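Local structure of sialyltransferase 0160 (Photobacterium damselae, 4R84) at residues E121-H126 / L132-H137; I139-E144 / N148-S153; F201-N204 / N210-P213. The protein probably transfers sialic acid from CMP-sialic acid to galactose-containing acceptor sugars, as a sialyltransferase of the GT-B structural group. All coordinates share one frame; numbering follows the deposited sequence.

Interaction 1: E121-H126 / L132-H137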
# COMPACT_ATOMS: atom_id res chain seq x y z
N GLU A 121 -12.49 4.89 -4.89
CA GLU A 121 -11.10 4.65 -4.51
C GLU A 121 -10.29 4.34 -5.77
O GLU A 121 -10.67 3.46 -6.53
CB GLU A 121 -10.99 3.50 -3.51
CG GLU A 121 -11.85 3.66 -2.25
CD GLU A 121 -11.88 2.40 -1.42
OE1 GLU A 121 -11.00 1.52 -1.61
OE2 GLU A 121 -12.80 2.28 -0.58
N VAL A 122 -9.18 5.06 -5.97
CA VAL A 122 -8.40 4.91 -7.21
C VAL A 122 -7.00 4.47 -6.84
O VAL A 122 -6.34 5.15 -6.06
CB VAL A 122 -8.37 6.22 -8.00
CG1 VAL A 122 -7.54 6.08 -9.31
CG2 VAL A 122 -9.81 6.63 -8.35
N TYR A 123 -6.56 3.35 -7.41
CA TYR A 123 -5.28 2.72 -7.07
C TYR A 123 -4.39 2.65 -8.30
O TYR A 123 -4.81 2.13 -9.32
CB TYR A 123 -5.52 1.30 -6.52
CG TYR A 123 -6.31 1.29 -5.24
CD1 TYR A 123 -7.71 1.34 -5.24
CD2 TYR A 123 -5.66 1.24 -4.03
CE1 TYR A 123 -8.43 1.34 -4.04
CE2 TYR A 123 -6.34 1.23 -2.84
CZ TYR A 123 -7.74 1.30 -2.85
OH TYR A 123 -8.41 1.29 -1.66
N ILE A 124 -3.17 3.17 -8.20
CA ILE A 124 -2.26 3.19 -9.34
C ILE A 124 -0.85 2.85 -8.88
O ILE A 124 -0.32 3.54 -8.01
CB ILE A 124 -2.23 4.55 -10.04
CG1 ILE A 124 -3.64 5.02 -10.37
CG2 ILE A 124 -1.37 4.47 -11.33
CD1 ILE A 124 -3.73 6.51 -10.58
N ASP A 125 -0.25 1.81 -9.45
CA ASP A 125 1.14 1.48 -9.10
C ASP A 125 1.76 0.56 -10.13
O ASP A 125 1.08 -0.28 -10.70
CB ASP A 125 1.22 0.80 -7.73
CG ASP A 125 2.65 0.47 -7.33
OD1 ASP A 125 3.54 1.33 -7.54
OD2 ASP A 125 2.88 -0.62 -6.79
N HIS A 126 3.06 0.72 -10.33
CA HIS A 126 3.78 -0.11 -11.27
C HIS A 126 4.82 -0.97 -10.56
O HIS A 126 5.51 -1.75 -11.20
CB HIS A 126 4.47 0.76 -12.33
CG HIS A 126 5.62 1.55 -11.79
ND1 HIS A 126 5.45 2.65 -10.96
CD2 HIS A 126 6.96 1.41 -11.96
CE1 HIS A 126 6.64 3.14 -10.65
NE2 HIS A 126 7.57 2.40 -11.23
N LEU A 132 0.95 -4.02 -2.82
CA LEU A 132 0.69 -4.99 -1.76
C LEU A 132 0.05 -4.31 -0.55
O LEU A 132 -0.89 -4.85 0.04
CB LEU A 132 1.98 -5.71 -1.36
CG LEU A 132 2.60 -6.60 -2.44
CD1 LEU A 132 3.99 -7.07 -2.00
CD2 LEU A 132 1.72 -7.80 -2.71
N GLN A 133 0.54 -3.13 -0.18
CA GLN A 133 -0.06 -2.36 0.91
C GLN A 133 -1.48 -1.98 0.57
O GLN A 133 -2.38 -2.07 1.40
CB GLN A 133 0.74 -1.09 1.17
CG GLN A 133 2.10 -1.35 1.81
CD GLN A 133 2.03 -1.48 3.33
OE1 GLN A 133 1.19 -0.86 3.98
NE2 GLN A 133 2.94 -2.27 3.89
N GLN A 134 -1.67 -1.56 -0.67
CA GLN A 134 -2.99 -1.16 -1.14
C GLN A 134 -3.94 -2.34 -1.15
O GLN A 134 -5.11 -2.19 -0.81
CB GLN A 134 -2.87 -0.53 -2.53
CG GLN A 134 -2.18 0.85 -2.51
CD GLN A 134 -1.74 1.30 -3.88
OE1 GLN A 134 -2.25 0.81 -4.88
NE2 GLN A 134 -0.77 2.21 -3.93
N LEU A 135 -3.45 -3.53 -1.51
CA LEU A 135 -4.31 -4.70 -1.54
C LEU A 135 -4.84 -5.03 -0.14
O LEU A 135 -6.01 -5.37 0.02
CB LEU A 135 -3.58 -5.92 -2.12
CG LEU A 135 -4.39 -7.21 -2.15
CD1 LEU A 135 -5.72 -7.03 -2.91
CD2 LEU A 135 -3.54 -8.30 -2.80
N ILE A 136 -3.98 -4.92 0.87
CA ILE A 136 -4.44 -5.13 2.24
C ILE A 136 -5.51 -4.12 2.60
O ILE A 136 -6.57 -4.47 3.15
CB ILE A 136 -3.29 -5.00 3.25
CG1 ILE A 136 -2.21 -6.06 2.99
CG2 ILE A 136 -3.85 -5.07 4.69
CD1 ILE A 136 -2.58 -7.44 3.43
N HIS A 137 -5.29 -2.87 2.22
CA HIS A 137 -6.26 -1.83 2.53
C HIS A 137 -7.60 -2.10 1.85
O HIS A 137 -8.67 -1.92 2.47
CB HIS A 137 -5.74 -0.46 2.10
CG HIS A 137 -6.74 0.64 2.31
ND1 HIS A 137 -6.92 1.25 3.53
CD2 HIS A 137 -7.65 1.18 1.47
CE1 HIS A 137 -7.88 2.15 3.43
NE2 HIS A 137 -8.34 2.13 2.19
O HOH W 1 -11.29 3.50 1.84
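Tyr123 and Gln134 join the first two elements of a beta-alpha-beta unit, strand 106-125 and helix 129-144; the axes of strand 121-125 and helix 132-137 run nearly antiparallel, at 158°, and come within 9.8 Å. The two side chains slide past one another in opposite directions, with Gln134 lying along one edge of the ring: its CB is 3.6 Å and its OE1 3.5 Å from Tyr123 CD2. Ring and amide planes stand 46° apart. The amide oxygen takes its hydrogen bond from Trp154 NE1 rather than from the strand. At the far end of the ring, Tyr123 OH lies in the plane of the His137 imidazole, 3.2 Å from CD2, and donates a 2.6 Å hydrogen bond to Glu121 OE1. His137 reaches this point because its CG is anti to the backbone N (chi1 176°). Arg150 and Asn148 also grip the Glu121 carboxylate, at OE1 and OE2; a water hydrogen-bonded to His137 NE2 adds a weak bond to OE2. Asp125 OD2 is hydrogen-bonded to Ser131 OG, in the first turn of the same helix. Strand and helix are the first half of that unit, as in Rossmann-like GT-B domains.

Interaction 2: I139-E144 / N148-S153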
# COMPACT_ATOMS: atom_id res chain seq x y z
N ILE A 139 -8.83 -5.01 0.97
CA ILE A 139 -9.51 -6.13 1.60
C ILE A 139 -10.23 -5.67 2.87
O ILE A 139 -11.38 -6.07 3.12
CB ILE A 139 -8.52 -7.26 1.89
CG1 ILE A 139 -8.08 -7.88 0.56
CG2 ILE A 139 -9.16 -8.34 2.77
CD1 ILE A 139 -6.83 -8.76 0.70
N GLN A 140 -9.58 -4.80 3.64
CA GLN A 140 -10.22 -4.21 4.82
C GLN A 140 -11.40 -3.33 4.41
O GLN A 140 -12.47 -3.38 5.01
CB GLN A 140 -9.24 -3.35 5.62
CG GLN A 140 -8.02 -4.08 6.20
CD GLN A 140 -6.91 -3.10 6.60
OE1 GLN A 140 -6.90 -1.94 6.18
NE2 GLN A 140 -5.97 -3.56 7.42
N ALA A 141 -11.18 -2.52 3.38
CA ALA A 141 -12.17 -1.51 2.98
C ALA A 141 -13.43 -2.09 2.35
O ALA A 141 -14.50 -1.46 2.41
CB ALA A 141 -11.52 -0.50 2.02
N LYS A 142 -13.32 -3.26 1.73
CA LYS A 142 -14.49 -3.93 1.18
C LYS A 142 -15.47 -4.27 2.30
O LYS A 142 -16.69 -4.21 2.12
CB LYS A 142 -14.10 -5.20 0.41
CG LYS A 142 -15.29 -6.08 0.05
CD LYS A 142 -16.25 -5.38 -0.89
CE LYS A 142 -17.58 -6.13 -0.99
NZ LYS A 142 -17.45 -7.60 -1.17
N ASP A 143 -14.93 -4.62 3.46
CA ASP A 143 -15.78 -4.93 4.61
C ASP A 143 -16.27 -3.68 5.29
O ASP A 143 -17.43 -3.61 5.69
CB ASP A 143 -15.05 -5.82 5.62
CG ASP A 143 -15.13 -7.29 5.26
OD1 ASP A 143 -15.35 -7.62 4.07
OD2 ASP A 143 -15.03 -8.13 6.19
N GLU A 144 -15.40 -2.69 5.43
CA GLU A 144 -15.78 -1.48 6.14
C GLU A 144 -16.65 -0.55 5.30
O GLU A 144 -17.56 0.10 5.82
CB GLU A 144 -14.55 -0.72 6.63
CG GLU A 144 -14.89 0.43 7.59
CD GLU A 144 -13.66 1.12 8.16
OE1 GLU A 144 -12.52 0.75 7.78
OE2 GLU A 144 -13.82 2.03 9.00
N ASN A 148 -18.34 1.27 -1.69
CA ASN A 148 -17.32 1.96 -2.48
C ASN A 148 -16.89 1.19 -3.72
O ASN A 148 -16.62 -0.01 -3.64
CB ASN A 148 -16.07 2.24 -1.63
CG ASN A 148 -16.32 3.29 -0.57
OD1 ASN A 148 -17.46 3.65 -0.29
ND2 ASN A 148 -15.25 3.77 0.04
N GLN A 149 -16.82 1.89 -4.85
CA GLN A 149 -16.25 1.35 -6.07
C GLN A 149 -14.74 1.62 -6.07
O GLN A 149 -14.28 2.62 -5.54
CB GLN A 149 -16.91 1.99 -7.29
CG GLN A 149 -16.42 1.46 -8.62
CD GLN A 149 -16.70 -0.01 -8.79
OE1 GLN A 149 -17.77 -0.51 -8.38
NE2 GLN A 149 -15.75 -0.73 -9.38
N ARG A 150 -13.98 0.69 -6.66
CA ARG A 150 -12.53 0.80 -6.71
C ARG A 150 -12.07 0.64 -8.14
O ARG A 150 -12.49 -0.28 -8.83
CB ARG A 150 -11.87 -0.28 -5.84
CG ARG A 150 -12.37 -0.27 -4.39
CD ARG A 150 -11.66 -1.23 -3.41
NE ARG A 150 -12.14 -0.81 -2.10
CZ ARG A 150 -13.28 -1.22 -1.54
NH1 ARG A 150 -13.99 -2.22 -2.07
NH2 ARG A 150 -13.66 -0.67 -0.41
N PHE A 151 -11.22 1.57 -8.58
CA PHE A 151 -10.59 1.45 -9.89
C PHE A 151 -9.13 1.12 -9.65
O PHE A 151 -8.48 1.86 -8.92
CB PHE A 151 -10.69 2.75 -10.69
CG PHE A 151 -12.09 3.07 -11.18
CD1 PHE A 151 -13.14 2.19 -10.99
CD2 PHE A 151 -12.31 4.23 -11.89
CE1 PHE A 151 -14.41 2.48 -11.46
CE2 PHE A 151 -13.61 4.54 -12.37
CZ PHE A 151 -14.64 3.65 -12.16
N VAL A 152 -8.62 0.06 -10.27
CA VAL A 152 -7.27 -0.43 -9.94
C VAL A 152 -6.41 -0.63 -11.18
O VAL A 152 -6.77 -1.37 -12.09
CB VAL A 152 -7.33 -1.76 -9.15
CG1 VAL A 152 -5.90 -2.26 -8.86
CG2 VAL A 152 -8.09 -1.61 -7.81
N SER A 153 -5.24 0.02 -11.17
CA SER A 153 -4.24 -0.14 -12.23
C SER A 153 -2.91 -0.50 -11.62
O SER A 153 -2.17 0.39 -11.21
CB SER A 153 -4.10 1.15 -13.04
OG SER A 153 -5.27 1.34 -13.83
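Arg150 reaches from strand 149-154 to the last turn of helix 129-144 and brings its guanidinium against the backbone of Ala141 and Lys142. Its chain is extended from CG to NE, which carries the charged group from the sheet to the helix; chi4 of 85° then turns the guanidinium sharply out of the line of the chain. NH2 comes 3.0 Å from Ala141 O and 3.2 Å from Ala141 CB, so that the guanidinium is pressed tightly against the alanine. NH1 lies beside the next residue, 3.7 Å from Lys142 CA and 3.9 Å from Lys142 CB, and the guanidinium meets this piece of backbone obliquely.

Lys142 crosses Arg150 at about a right angle. Its CG is anti to the backbone N (chi1 168°), and bends at chi2 and chi4 lead the ammonium group off toward Lys166 O, to which it is hydrogen-bonded. NZ and Arg150 NH1 consequently remain 6.5 Å apart, and the two chains touch through the aliphatic part of the lysine.

The charge of Arg150 is met chiefly from the neighbouring strand, where NE forms a salt bridge with Glu121 OE1, while NH1 is hydrogen-bonded to Leu167 O. These partners probably fix the rotation of the guanidinium and offset the cost of burying it. The contact belongs to the second half of a beta-alpha-beta crossover, in which a helix covering the sheet returns through a short loop to a parallel strand, the recurring unit of the Rossmann fold.

Interaction 3: F201-N204 / N210-P213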
# COMPACT_ATOMS: atom_id res chain seq x y z
N PHE A 201 -7.16 8.70 -3.46
CA PHE A 201 -6.06 8.22 -4.30
C PHE A 201 -5.08 7.38 -3.50
O PHE A 201 -4.83 7.68 -2.33
CB PHE A 201 -5.29 9.39 -4.93
CG PHE A 201 -6.04 10.09 -6.01
CD1 PHE A 201 -6.48 9.41 -7.14
CD2 PHE A 201 -6.21 11.47 -5.95
CE1 PHE A 201 -7.14 10.09 -8.17
CE2 PHE A 201 -6.87 12.15 -6.98
CZ PHE A 201 -7.32 11.45 -8.08
N TYR A 202 -4.54 6.34 -4.13
CA TYR A 202 -3.51 5.50 -3.54
C TYR A 202 -2.47 5.23 -4.59
O TYR A 202 -2.79 4.62 -5.62
CB TYR A 202 -4.09 4.17 -3.05
CG TYR A 202 -5.23 4.30 -2.08
CD1 TYR A 202 -6.52 4.60 -2.52
CD2 TYR A 202 -5.02 4.12 -0.71
CE1 TYR A 202 -7.58 4.72 -1.62
CE2 TYR A 202 -6.08 4.23 0.19
CZ TYR A 202 -7.35 4.54 -0.27
OH TYR A 202 -8.41 4.66 0.61
N THR A 203 -1.24 5.67 -4.38
CA THR A 203 -0.25 5.44 -5.42
C THR A 203 1.16 5.46 -4.84
O THR A 203 1.35 5.47 -3.63
CB THR A 203 -0.40 6.47 -6.58
OG1 THR A 203 0.38 6.04 -7.70
CG2 THR A 203 0.02 7.87 -6.16
N ASN A 204 2.11 5.40 -5.76
CA ASN A 204 3.54 5.29 -5.51
C ASN A 204 4.14 6.67 -5.26
O ASN A 204 3.92 7.59 -6.03
CB ASN A 204 4.15 4.60 -6.75
CG ASN A 204 5.62 4.33 -6.65
OD1 ASN A 204 6.41 5.22 -6.34
ND2 ASN A 204 6.02 3.11 -6.97
N ASN A 210 3.47 11.77 -11.83
CA ASN A 210 3.14 11.20 -13.12
C ASN A 210 1.74 10.58 -13.12
O ASN A 210 1.14 10.39 -14.18
CB ASN A 210 4.16 10.14 -13.53
CG ASN A 210 5.46 10.74 -14.01
OD1 ASN A 210 5.50 11.89 -14.45
ND2 ASN A 210 6.53 9.96 -13.94
N ASN A 211 1.22 10.27 -11.94
CA ASN A 211 -0.05 9.53 -11.86
C ASN A 211 -1.29 10.34 -11.51
O ASN A 211 -2.37 10.05 -12.04
CB ASN A 211 0.07 8.38 -10.85
CG ASN A 211 0.95 7.25 -11.35
OD1 ASN A 211 1.14 7.05 -12.56
ND2 ASN A 211 1.52 6.49 -10.41
N LEU A 212 -1.18 11.32 -10.62
CA LEU A 212 -2.39 12.00 -10.14
C LEU A 212 -2.81 13.24 -10.96
O LEU A 212 -4.01 13.43 -11.19
CB LEU A 212 -2.23 12.40 -8.67
CG LEU A 212 -1.97 11.22 -7.71
CD1 LEU A 212 -2.11 11.66 -6.25
CD2 LEU A 212 -2.92 10.06 -7.99
N PRO A 213 -1.86 14.09 -11.39
CA PRO A 213 -2.34 15.25 -12.15
C PRO A 213 -3.22 14.95 -13.38
O PRO A 213 -4.11 15.76 -13.64
CB PRO A 213 -1.04 15.94 -12.58
CG PRO A 213 -0.07 15.60 -11.51
CD PRO A 213 -0.40 14.17 -11.14
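Leu212 packs over one face of the Phe201 ring, while the preceding residue, Asn211, reaches the same strand through a hydrogen bond to Thr203. From CB, the leucine chain runs with CG anti to the carbonyl carbon and heads for the strand. CG comes 4.2 Å from Thr203 CG2. There the chain forks, and both methyls meet Phe201. CD1 lies 4.1 Å from both CB and CD2 of that residue. CD2 lies over the ring face and makes the closer approach, 3.7 Å from Phe201 CG; it forms a CH-pi contact at 3.9 Å from the ring centroid, 23° off the ring normal and offset toward the rim. The same methyl group also meets Thr203 CG2 at 4.1 Å, where the two side chains approach tip to tip.

The other branch of Thr203 is polar. OG1 stands anti to the backbone N and accepts a hydrogen bond from Asn211 ND2 at 3.0 Å, with an N-H...O angle of 145° and the hydroxyl tilted 22° from the amide plane. Its stronger partner is Ile124 O on the adjacent strand, so one buried hydroxyl links Asn211 to two strands. Asn211 OD1 is hydrogen-bonded in turn to Asn178 ND2.

Strand 197-204 lies between the parallel strands 106-125 and 225-233. Helices 208-211 and 213-219 follow it in the chain; Leu212 lies where the chain passes from one to the other, and Ile215 and Ile216 of helix 213-219 also touch Phe201.

In the fold
All three contacts are buried and bear on one sheet, but differently. Interactions 1 and 2 share helix 129-144, their centres about 9 Å apart; their strands are neighbours, probably bonded from Tyr123 O to Ser153 N, and Tyr123 packs on Val152. Interaction 3 uses strand 197-204, the other neighbour of strand 106-125, and touches interaction 1 where Tyr123 stacks on Tyr202 and Val122 O probably bonds Tyr202 N. Its centre is about 17 Å from that of interaction 2, with no touch between them. Interaction 1, nearest the centre of the chain, mixes aromatic and polar groups; interaction 2 rests on a buried charge at the helix end, and interaction 3 pairs apolar packing with a direct side-chain hydrogen bond across the contact.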